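Local coordinates for carboxysome shell vertex protein CcmL (PDB 2QW7), which probably forms, as a homopentamer, the vertices of the carboxysome shell, the polyhedral compartment in which cyanobacteria sequester RuBisCO, at residues A[2-8]-A[51-57]; A[16-22]-A[71-75]. All coordinates share one frame. Residues are numbered along the deposited sequence.

Interaction 1: A[2-8]-A[51-57]; sequences QLAKVLG and LNEWVLV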
loop_
_atom_site.group_PDB
_atom_site.type_symbol
_atom_site.label_atom_id
_atom_site.label_comp_id
_atom_site.label_asym_id
_atom_site.label_seq_id
_atom_site.Cartn_x
_atom_site.Cartn_y
_atom_site.Cartn_z
ATOM N N GLN A 2 12.030 -3.997 2.763
ATOM C CA GLN A 2 11.981 -5.476 2.623
ATOM C C GLN A 2 13.307 -6.100 2.236
ATOM O O GLN A 2 14.116 -5.554 1.506
ATOM C CB GLN A 2 10.905 -5.962 1.644
ATOM C CG GLN A 2 9.398 -5.835 2.036
ATOM C CD GLN A 2 8.874 -6.803 3.006
ATOM O OE1 GLN A 2 8.537 -7.973 2.666
ATOM N NE2 GLN A 2 8.704 -6.340 4.234
ATOM N N LEU A 3 13.544 -7.278 2.784
ATOM C CA LEU A 3 14.756 -7.980 2.493
ATOM C C LEU A 3 14.382 -8.658 1.157
ATOM O O LEU A 3 13.255 -9.127 1.002
ATOM C CB LEU A 3 15.117 -8.961 3.593
ATOM C CG LEU A 3 15.352 -8.662 5.084
ATOM C CD1 LEU A 3 15.078 -10.060 5.886
ATOM C CD2 LEU A 3 16.707 -8.020 5.387
ATOM N N ALA A 4 15.330 -8.658 0.220
ATOM C CA ALA A 4 15.167 -9.172 -1.118
ATOM C C ALA A 4 16.491 -9.617 -1.709
ATOM O O ALA A 4 17.554 -9.153 -1.286
ATOM C CB ALA A 4 14.596 -8.156 -1.991
ATOM N N LYS A 5 16.378 -10.518 -2.690
ATOM C CA LYS A 5 17.509 -11.081 -3.433
ATOM C C LYS A 5 17.456 -10.572 -4.889
ATOM O O LYS A 5 16.360 -10.501 -5.484
ATOM C CB LYS A 5 17.444 -12.626 -3.474
ATOM C CG LYS A 5 18.644 -13.324 -4.067
ATOM C CD LYS A 5 18.832 -14.690 -3.384
ATOM C CE LYS A 5 19.971 -15.560 -3.936
ATOM N NZ LYS A 5 20.479 -16.447 -2.848
ATOM N N VAL A 6 18.622 -10.227 -5.446
ATOM C CA VAL A 6 18.650 -9.777 -6.826
ATOM C C VAL A 6 18.601 -10.947 -7.773
ATOM O O VAL A 6 19.453 -11.834 -7.750
ATOM C CB VAL A 6 19.805 -8.803 -7.151
ATOM C CG1 VAL A 6 19.780 -8.469 -8.605
ATOM C CG2 VAL A 6 19.653 -7.475 -6.358
ATOM N N LEU A 7 17.541 -10.974 -8.572
ATOM C CA LEU A 7 17.301 -12.016 -9.542
ATOM C C LEU A 7 17.828 -11.694 -10.927
ATOM O O LEU A 7 18.404 -12.519 -11.612
ATOM C CB LEU A 7 15.818 -12.264 -9.626
ATOM C CG LEU A 7 15.292 -13.355 -8.715
ATOM C CD1 LEU A 7 15.894 -13.191 -7.320
ATOM C CD2 LEU A 7 13.790 -13.237 -8.734
ATOM N N GLY A 8 17.627 -10.471 -11.357
ATOM C CA GLY A 8 18.091 -10.084 -12.677
ATOM C C GLY A 8 17.938 -8.607 -12.993
ATOM O O GLY A 8 17.730 -7.779 -12.095
ATOM N N LEU A 51 23.722 -9.757 -8.987
ATOM C CA LEU A 51 22.980 -11.028 -8.937
ATOM C C LEU A 51 23.185 -11.777 -7.635
ATOM O O LEU A 51 24.315 -11.946 -7.170
ATOM C CB LEU A 51 23.323 -11.948 -10.106
ATOM C CG LEU A 51 22.292 -13.067 -10.270
ATOM C CD1 LEU A 51 21.087 -12.536 -11.058
ATOM C CD2 LEU A 51 22.885 -14.291 -10.943
ATOM N N ASN A 52 22.075 -12.215 -7.056
ATOM C CA ASN A 52 22.096 -13.033 -5.839
ATOM C C ASN A 52 22.445 -12.369 -4.521
ATOM O O ASN A 52 22.298 -13.020 -3.476
ATOM C CB ASN A 52 22.963 -14.261 -6.098
ATOM C CG ASN A 52 22.382 -15.102 -7.171
ATOM O OD1 ASN A 52 21.145 -15.149 -7.339
ATOM N ND2 ASN A 52 23.239 -15.746 -7.933
ATOM N N GLU A 53 22.831 -11.080 -4.585
ATOM C CA GLU A 53 23.098 -10.297 -3.392
ATOM C C GLU A 53 21.755 -10.021 -2.691
ATOM O O GLU A 53 20.706 -9.896 -3.329
ATOM C CB GLU A 53 23.873 -8.999 -3.733
ATOM C CG GLU A 53 25.459 -9.086 -3.996
ATOM C CD GLU A 53 26.174 -7.665 -3.834
ATOM O OE1 GLU A 53 25.720 -6.678 -4.460
ATOM O OE2 GLU A 53 27.213 -7.522 -3.117
ATOM N N TRP A 54 21.787 -9.993 -1.365
ATOM C CA TRP A 54 20.646 -9.646 -0.513
ATOM C C TRP A 54 20.663 -8.148 -0.347
ATOM O O TRP A 54 21.708 -7.544 -0.057
ATOM C CB TRP A 54 20.729 -10.255 0.872
ATOM C CG TRP A 54 20.387 -11.671 0.941
ATOM C CD1 TRP A 54 20.610 -12.627 -0.009
ATOM C CD2 TRP A 54 19.773 -12.339 2.046
ATOM N NE1 TRP A 54 20.140 -13.867 0.435
ATOM C CE2 TRP A 54 19.620 -13.704 1.691
ATOM C CE3 TRP A 54 19.317 -11.917 3.293
ATOM C CZ2 TRP A 54 19.064 -14.641 2.554
ATOM C CZ3 TRP A 54 18.753 -12.850 4.140
ATOM C CH2 TRP A 54 18.634 -14.192 3.766
ATOM N N VAL A 55 19.472 -7.552 -0.460
ATOM C CA VAL A 55 19.347 -6.110 -0.509
ATOM C C VAL A 55 18.144 -5.577 0.265
ATOM O O VAL A 55 17.208 -6.304 0.614
ATOM C CB VAL A 55 19.304 -5.714 -2.037
ATOM C CG1 VAL A 55 20.400 -6.492 -2.843
ATOM C CG2 VAL A 55 17.978 -6.009 -2.657
ATOM N N LEU A 56 18.197 -4.266 0.526
ATOM C CA LEU A 56 17.097 -3.530 1.175
ATOM C C LEU A 56 16.306 -2.791 0.142
ATOM O O LEU A 56 16.876 -1.919 -0.529
ATOM C CB LEU A 56 17.587 -2.464 2.135
ATOM C CG LEU A 56 18.246 -3.196 3.287
ATOM C CD1 LEU A 56 18.547 -2.044 4.242
ATOM C CD2 LEU A 56 17.417 -4.468 3.845
ATOM N N VAL A 57 14.988 -3.067 0.132
ATOM C CA VAL A 57 14.036 -2.498 -0.833
ATOM C C VAL A 57 13.095 -1.516 -0.151
ATOM O O VAL A 57 12.337 -1.893 0.720
ATOM C CB VAL A 57 13.103 -3.651 -1.433
ATOM C CG1 VAL A 57 12.142 -3.054 -2.437
ATOM C CG2 VAL A 57 13.926 -4.926 -2.044
#

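Interaction 2: A[16-22]-A[71-75]; sequences TPNLTGV and DRPLD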
loop_
_atom_site.group_PDB
_atom_site.type_symbol
_atom_site.label_atom_id
_atom_site.label_comp_id
_atom_site.label_asym_id
_atom_site.label_seq_id
_atom_site.Cartn_x
_atom_site.Cartn_y
_atom_site.Cartn_z
ATOM N N THR A 16 9.173 6.181 -20.118
ATOM C CA THR A 16 9.094 7.612 -19.851
ATOM C C THR A 16 10.483 8.229 -19.739
ATOM O O THR A 16 11.426 7.607 -19.273
ATOM C CB THR A 16 8.339 7.998 -18.539
ATOM O OG1 THR A 16 8.621 7.044 -17.498
ATOM C CG2 THR A 16 6.884 8.109 -18.791
ATOM N N PRO A 17 10.624 9.471 -20.196
ATOM C CA PRO A 17 11.834 10.259 -20.005
ATOM C C PRO A 17 12.361 10.393 -18.568
ATOM O O PRO A 17 13.552 10.682 -18.381
ATOM C CB PRO A 17 11.386 11.625 -20.434
ATOM C CG PRO A 17 10.377 11.372 -21.453
ATOM C CD PRO A 17 9.673 10.145 -21.089
ATOM N N ASN A 18 11.479 10.227 -17.580
ATOM C CA ASN A 18 11.836 10.327 -16.171
ATOM C C ASN A 18 12.431 8.995 -15.692
ATOM O O ASN A 18 12.756 8.850 -14.522
ATOM C CB ASN A 18 10.602 10.589 -15.280
ATOM C CG ASN A 18 9.509 11.470 -15.924
ATOM O OD1 ASN A 18 8.872 11.096 -16.920
ATOM N ND2 ASN A 18 9.222 12.613 -15.283
ATOM N N LEU A 19 12.505 8.002 -16.572
ATOM C CA LEU A 19 13.015 6.699 -16.189
ATOM C C LEU A 19 14.306 6.433 -16.913
ATOM O O LEU A 19 14.840 5.323 -16.869
ATOM C CB LEU A 19 11.985 5.636 -16.558
ATOM C CG LEU A 19 11.616 4.596 -15.488
ATOM C CD1 LEU A 19 11.484 5.275 -14.098
ATOM C CD2 LEU A 19 10.345 3.820 -15.896
ATOM N N THR A 20 14.804 7.451 -17.598
ATOM C CA THR A 20 16.041 7.322 -18.344
ATOM C C THR A 20 17.180 7.515 -17.336
ATOM O O THR A 20 17.155 8.400 -16.492
ATOM C CB THR A 20 16.183 8.329 -19.530
ATOM O OG1 THR A 20 16.033 9.678 -19.065
ATOM C CG2 THR A 20 15.164 8.029 -20.669
ATOM N N GLY A 21 18.187 6.667 -17.427
ATOM C CA GLY A 21 19.313 6.742 -16.501
ATOM C C GLY A 21 19.074 5.991 -15.205
ATOM O O GLY A 21 19.902 6.030 -14.301
ATOM N N VAL A 22 17.948 5.279 -15.110
ATOM C CA VAL A 22 17.674 4.441 -13.944
ATOM C C VAL A 22 17.965 2.996 -14.252
ATOM O O VAL A 22 17.417 2.479 -15.201
ATOM C CB VAL A 22 16.216 4.590 -13.492
ATOM C CG1 VAL A 22 15.767 3.405 -12.676
ATOM C CG2 VAL A 22 16.061 5.908 -12.713
ATOM N N ASP A 71 11.215 13.333 -9.033
ATOM C CA ASP A 71 10.260 13.418 -10.138
ATOM C C ASP A 71 10.182 12.167 -11.025
ATOM O O ASP A 71 9.645 12.229 -12.134
ATOM C CB ASP A 71 10.538 14.665 -11.001
ATOM C CG ASP A 71 9.467 15.717 -10.841
ATOM O OD1 ASP A 71 9.100 16.062 -9.696
ATOM O OD2 ASP A 71 8.935 16.150 -11.881
ATOM N N ARG A 72 10.707 11.050 -10.531
ATOM C CA ARG A 72 10.723 9.794 -11.296
ATOM C C ARG A 72 9.592 8.910 -10.849
ATOM O O ARG A 72 9.279 8.887 -9.679
ATOM C CB ARG A 72 11.976 8.947 -11.053
ATOM C CG ARG A 72 13.289 9.449 -11.611
ATOM C CD ARG A 72 14.223 8.268 -12.037
ATOM N NE ARG A 72 15.653 8.611 -12.170
ATOM C CZ ARG A 72 16.162 9.562 -12.962
ATOM N NH1 ARG A 72 15.392 10.364 -13.693
ATOM N NH2 ARG A 72 17.477 9.755 -12.996
ATOM N N PRO A 73 9.030 8.097 -11.755
ATOM C CA PRO A 73 7.943 7.203 -11.409
ATOM C C PRO A 73 8.374 5.944 -10.694
ATOM O O PRO A 73 7.931 4.806 -11.045
ATOM C CB PRO A 73 7.420 6.787 -12.783
ATOM C CG PRO A 73 8.627 6.655 -13.544
ATOM C CD PRO A 73 9.334 7.958 -13.186
ATOM N N LEU A 74 9.206 6.162 -9.685
ATOM C CA LEU A 74 9.764 5.099 -8.886
ATOM C C LEU A 74 8.918 4.714 -7.632
ATOM O O LEU A 74 8.647 5.557 -6.747
ATOM C CB LEU A 74 11.238 5.444 -8.581
ATOM C CG LEU A 74 12.282 5.150 -9.678
ATOM C CD1 LEU A 74 13.690 5.723 -9.447
ATOM C CD2 LEU A 74 12.456 3.592 -9.784
ATOM N N ASP A 75 8.481 3.446 -7.684
ATOM C CA ASP A 75 7.719 2.688 -6.702
ATOM C C ASP A 75 8.525 1.982 -5.623
ATOM O O ASP A 75 8.060 1.813 -4.478
ATOM C CB ASP A 75 7.275 1.402 -7.424
ATOM C CG ASP A 75 5.903 1.437 -7.913
ATOM O OD1 ASP A 75 5.474 2.455 -8.484
ATOM O OD2 ASP A 75 5.240 0.418 -7.737
#

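Interaction 1: A[2-8]-A[51-57]
Strands 2-8 and 54-57 lie edge to edge and antiparallel, joined by four backbone hydrogen bonds; two more, Val6 N to Glu53 O (3.0 Å) and Asn52 N to Val6 O (2.7 Å), continue the ladder into the loop before strand 54-57. On the face carrying Gln2, Ala4, Val55 and Val57, the methyl of Ala4 fills the hollow between the two valines: Ala4 CB is 3.3 Å from Val57 CG2 and 4.1 Å from Val55 CG2, an approach so close that a small side chain suits it. Val6 adds a branched side chain to this apolar patch, Val6 CG2 meeting Val55 CG1 at 3.7 Å. The other face holds Leu3, Lys5, Trp54 and Leu56. Leu3 CD2 meets Leu56 CD2 at 3.9 Å, while Lys5 CD passes the indole 4.1 Å from Trp54 NE1. Tyr93 stacks on the Trp54 ring, and Val42 of the second subunit packs on Leu3. The ladder joins the first strand to strand 54-59 in the curled mixed sheet, consistent with the OB-like fold of the CcmL/EutN family.

Interaction 2: A[16-22]-A[71-75]
Two irregular loops of the CcmL/EutN fold meet here, and each is shaped by a tight turn: a type II beta turn runs from Leu19 to Val22, and Pro73 is the centre of an inverse gamma turn closed by Leu74 N to Arg72 O (2.7 Å). Gly21 suits the beta turn because, at its backbone angles, a CB would jam against the preceding carbonyl oxygen. Loop 16-22 also satisfies groups internally. Leu19 N donates to Thr16 O (2.9 Å), and the hydroxyl Thr20 OG1 donates to Pro17 O (2.8 Å), work that a short beta-branched alcohol can do so close to the main chain. The carbonyl of Leu19 is taken by Lys15, and that of Leu74 by Arg64. Between the loops, polar side chains seek backbone oxygens. The amide Asn18 ND2 reaches Asp71 O in a weak bond of 3.2 Å, while the long arm of Arg72 reaches across to loop 16-22. Beneath these bonds lies an apolar layer in which the compact ring of Pro73 fits against Leu19, and Val22 CG2 reaches Leu74 CD1 at 4.0 Å. The third subunit borders the same region: the backbone of Thr16 hydrogen-bonds to it, Asp75, which does not touch loop 16-22, forms a salt bridge with Arg59 of that subunit, and Leu19 packs on its Met1. The firmer of the two hydrogen bonds between the loops is made by the guanidinium, with Arg72 NH1 donating to Asn18 O at 3.2 Å and an angle of 138°.

From the N terminus, strand 2-11 leads through 14-15 into the loop holding 16-22, then strands 24-30 and 39-45 follow before the chain returns at 51-57 to close interaction 1 against its first strand. After strand 54-59 a long loop carries 71-75 back to 16-22, closing interaction 2 just before strand 76-86. The segments alternate, so the two closures cross rather than nest. Their centres lie 20 Å apart, and their nearest atoms about 7 Å, without touching. Interaction 1 joins two strands within the sheet near the centre of the chain; interaction 2 ties together two peripheral loops. Both also border the third subunit of the pentamer.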